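PDB 3ML4: protein Dok-7 from Mus musculus, which activates the receptor tyrosine kinase MuSK in muscle through dimerization, promoting acetylcholine receptor clustering, and binds phosphoinositides through its PH domain. Local coordinates for residues N169-F173 against V185-A191. Numbering follows the deposited sequence.
Sequences NGFIF and VFFLSSA
Phe-173 and Phe-186 meet as a hydrogen-bonded antiparallel pair. Phe-173 N lies 3.2 Å from Phe-186 O, and Phe-186 N returns a bond to Phe-173 O at 2.9 Å. Phe-171 and Leu-188 form a second such pair, with 2.9 Å from Phe-171 N to Leu-188 O. Past the strand ends, Ser-190 N still reaches Asn-169 O, but from above the carbonyl plane.

On the buried side, Phe-186 CB sits over one face of the Phe-173 ring, a CH-pi contact 4.2 Å from the ring centroid. The two rings are oblique, with planes at 33°. A chi1 of 70° sets Phe-173 CG between its own N and C and brings the ring over Phe-186 CB. Leu-188 CD1 lies at the ring edge, 4.0 Å from Phe-173 CE1.

On the other side, Ile-172 lies alongside Phe-187, and Ile-172 CD1 is 3.7 Å from Phe-187 CE1. Its second branch, CG2, touches Val-185 CG1. Ile-172 also packs on an apolar side chain of the bound MuSK peptide. With an alanine here, the Phe-187 ring, Val-185 CG1 and the peptide would probably lose their apolar neighbour.

These strands form a beta hairpin in the antiparallel sheet of the IRS-type PTB domain, and through Ile-172 it meets the MuSK peptide. Trp-156 packs edge-to-face with Phe-173 and Phe-186. Helix 193-203 covers Phe-171 through Phe-200 and Met-196. Strands 161-167 and 115-122 continue the sheet beyond 170-175 and 184-189, respectively.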
ATOM      1  N   ASN B 169      32.452 -10.641   3.813  1.00 29.84           N
ATOM      2  CA  ASN B 169      31.926 -10.500   5.186  1.00 29.98           C
ATOM      3  C   ASN B 169      31.164  -9.198   5.486  1.00 29.64           C
ATOM      4  O   ASN B 169      31.095  -8.757   6.634  1.00 29.53           O
ATOM      5  CB  ASN B 169      33.036 -10.744   6.232  1.00 30.34           C
ATOM      6  CG  ASN B 169      32.482 -11.152   7.613  1.00 31.46           C
ATOM      7  OD1 ASN B 169      31.276 -11.400   7.778  1.00 31.62           O
ATOM      8  ND2 ASN B 169      33.371 -11.224   8.607  1.00 31.33           N
ATOM      9  N   GLY B 170      30.576  -8.593   4.460  1.00 29.51           N
ATOM     10  CA  GLY B 170      29.856  -7.346   4.663  1.00 29.11           C
ATOM     11  C   GLY B 170      28.975  -6.881   3.527  1.00 28.97           C
ATOM     12  O   GLY B 170      28.725  -7.609   2.566  1.00 28.82           O
ATOM     13  N   PHE B 171      28.524  -5.636   3.654  1.00 29.01           N
ATOM     14  CA  PHE B 171      27.619  -4.995   2.711  1.00 29.04           C
ATOM     15  C   PHE B 171      27.805  -3.482   2.812  1.00 28.98           C
ATOM     16  O   PHE B 171      27.794  -2.922   3.910  1.00 28.93           O
ATOM     17  CB  PHE B 171      26.168  -5.375   3.043  1.00 29.14           C
ATOM     18  CG  PHE B 171      25.136  -4.697   2.177  1.00 28.95           C
ATOM     19  CD1 PHE B 171      24.793  -5.228   0.935  1.00 29.39           C
ATOM     20  CD2 PHE B 171      24.486  -3.548   2.618  1.00 28.70           C
ATOM     21  CE1 PHE B 171      23.832  -4.616   0.131  1.00 28.95           C
ATOM     22  CE2 PHE B 171      23.522  -2.929   1.829  1.00 29.15           C
ATOM     23  CZ  PHE B 171      23.195  -3.464   0.579  1.00 29.62           C
ATOM     24  N   ILE B 172      27.966  -2.829   1.665  1.00 28.95           N
ATOM     25  CA  ILE B 172      28.141  -1.379   1.609  1.00 28.88           C
ATOM     26  C   ILE B 172      26.957  -0.743   0.891  1.00 29.16           C
ATOM     27  O   ILE B 172      26.508  -1.256  -0.133  1.00 29.20           O
ATOM     28  CB  ILE B 172      29.466  -0.991   0.876  1.00 28.73           C
ATOM     29  CG1 ILE B 172      30.689  -1.514   1.641  1.00 28.68           C
ATOM     30  CG2 ILE B 172      29.567   0.523   0.676  1.00 28.15           C
ATOM     31  CD1 ILE B 172      31.993  -1.493   0.834  1.00 28.65           C
ATOM     32  N   PHE B 173      26.449   0.362   1.431  1.00 29.48           N
ATOM     33  CA  PHE B 173      25.483   1.182   0.702  1.00 29.94           C
ATOM     34  C   PHE B 173      25.760   2.686   0.830  1.00 30.56           C
ATOM     35  O   PHE B 173      26.291   3.144   1.844  1.00 30.79           O
ATOM     36  CB  PHE B 173      24.038   0.829   1.088  1.00 29.61           C
ATOM     37  CG  PHE B 173      23.649   1.233   2.482  1.00 29.24           C
ATOM     38  CD1 PHE B 173      23.922   0.405   3.564  1.00 28.70           C
ATOM     39  CD2 PHE B 173      22.980   2.433   2.712  1.00 29.07           C
ATOM     40  CE1 PHE B 173      23.552   0.775   4.857  1.00 28.26           C
ATOM     41  CE2 PHE B 173      22.605   2.810   4.007  1.00 28.68           C
ATOM     42  CZ  PHE B 173      22.891   1.978   5.077  1.00 28.49           C
ATOM     43  N   VAL B 185      28.516   7.232   2.629  1.00 30.51           N
ATOM     44  CA  VAL B 185      28.831   5.818   2.470  1.00 29.23           C
ATOM     45  C   VAL B 185      28.854   5.109   3.830  1.00 28.40           C
ATOM     46  O   VAL B 185      29.471   5.592   4.777  1.00 28.55           O
ATOM     47  CB  VAL B 185      30.181   5.643   1.727  1.00 29.25           C
ATOM     48  CG1 VAL B 185      30.407   4.190   1.340  1.00 29.09           C
ATOM     49  CG2 VAL B 185      30.229   6.535   0.484  1.00 28.80           C
ATOM     50  N   PHE B 186      28.178   3.966   3.912  1.00 27.07           N
ATOM     51  CA  PHE B 186      28.018   3.233   5.172  1.00 25.71           C
ATOM     52  C   PHE B 186      28.395   1.764   5.030  1.00 25.30           C
ATOM     53  O   PHE B 186      28.146   1.150   3.984  1.00 25.03           O
ATOM     54  CB  PHE B 186      26.580   3.361   5.690  1.00 25.08           C
ATOM     55  CG  PHE B 186      26.140   4.783   5.905  1.00 23.80           C
ATOM     56  CD1 PHE B 186      25.399   5.445   4.936  1.00 22.42           C
ATOM     57  CD2 PHE B 186      26.479   5.464   7.070  1.00 22.40           C
ATOM     58  CE1 PHE B 186      24.998   6.763   5.127  1.00 21.93           C
ATOM     59  CE2 PHE B 186      26.072   6.776   7.274  1.00 21.88           C
ATOM     60  CZ  PHE B 186      25.335   7.428   6.297  1.00 22.21           C
ATOM     61  N   PHE B 187      28.979   1.213   6.095  1.00 24.76           N
ATOM     62  CA  PHE B 187      29.610  -0.104   6.059  1.00 24.52           C
ATOM     63  C   PHE B 187      29.051  -1.029   7.122  1.00 24.33           C
ATOM     64  O   PHE B 187      29.043  -0.687   8.303  1.00 24.33           O
ATOM     65  CB  PHE B 187      31.118   0.027   6.291  1.00 24.60           C
ATOM     66  CG  PHE B 187      31.841   0.815   5.242  1.00 24.41           C
ATOM     67  CD1 PHE B 187      32.639   0.167   4.306  1.00 24.80           C
ATOM     68  CD2 PHE B 187      31.750   2.205   5.202  1.00 24.69           C
ATOM     69  CE1 PHE B 187      33.321   0.887   3.340  1.00 24.69           C
ATOM     70  CE2 PHE B 187      32.424   2.940   4.237  1.00 24.31           C
ATOM     71  CZ  PHE B 187      33.211   2.281   3.307  1.00 25.37           C
ATOM     72  N   LEU B 188      28.611  -2.213   6.708  1.00 24.40           N
ATOM     73  CA  LEU B 188      28.063  -3.199   7.636  1.00 24.58           C
ATOM     74  C   LEU B 188      28.764  -4.542   7.498  1.00 24.71           C
ATOM     75  O   LEU B 188      29.105  -4.955   6.392  1.00 24.44           O
ATOM     76  CB  LEU B 188      26.550  -3.383   7.421  1.00 24.45           C
ATOM     77  CG  LEU B 188      25.640  -2.159   7.244  1.00 24.65           C
ATOM     78  CD1 LEU B 188      24.193  -2.590   6.970  1.00 24.72           C
ATOM     79  CD2 LEU B 188      25.701  -1.228   8.447  1.00 24.17           C
ATOM     80  N   SER B 189      28.972  -5.204   8.636  1.00 25.04           N
ATOM     81  CA  SER B 189      29.481  -6.569   8.687  1.00 25.44           C
ATOM     82  C   SER B 189      28.317  -7.538   8.832  1.00 25.66           C
ATOM     83  O   SER B 189      27.462  -7.371   9.704  1.00 25.45           O
ATOM     84  CB  SER B 189      30.446  -6.762   9.865  1.00 25.37           C
ATOM     85  OG  SER B 189      31.714  -6.189   9.598  1.00 26.02           O
ATOM     86  N   SER B 190      28.300  -8.549   7.968  1.00 26.19           N
ATOM     87  CA  SER B 190      27.318  -9.623   8.018  1.00 26.60           C
ATOM     88  C   SER B 190      27.720 -10.734   7.069  1.00 26.87           C
ATOM     89  O   SER B 190      28.503 -10.512   6.146  1.00 26.54           O
ATOM     90  CB  SER B 190      25.934  -9.112   7.628  1.00 26.72           C
ATOM     91  OG  SER B 190      24.999 -10.177   7.635  1.00 27.26           O
ATOM     92  N   ALA B 191      27.163 -11.924   7.289  1.00 27.38           N
ATOM     93  CA  ALA B 191      27.395 -13.056   6.391  1.00 28.11           C
ATOM     94  C   ALA B 191      26.305 -13.172   5.302  1.00 28.62           C
ATOM     95  O   ALA B 191      26.229 -14.179   4.590  1.00 28.75           O
ATOM     96  CB  ALA B 191      27.522 -14.360   7.196  1.00 27.76           C
TER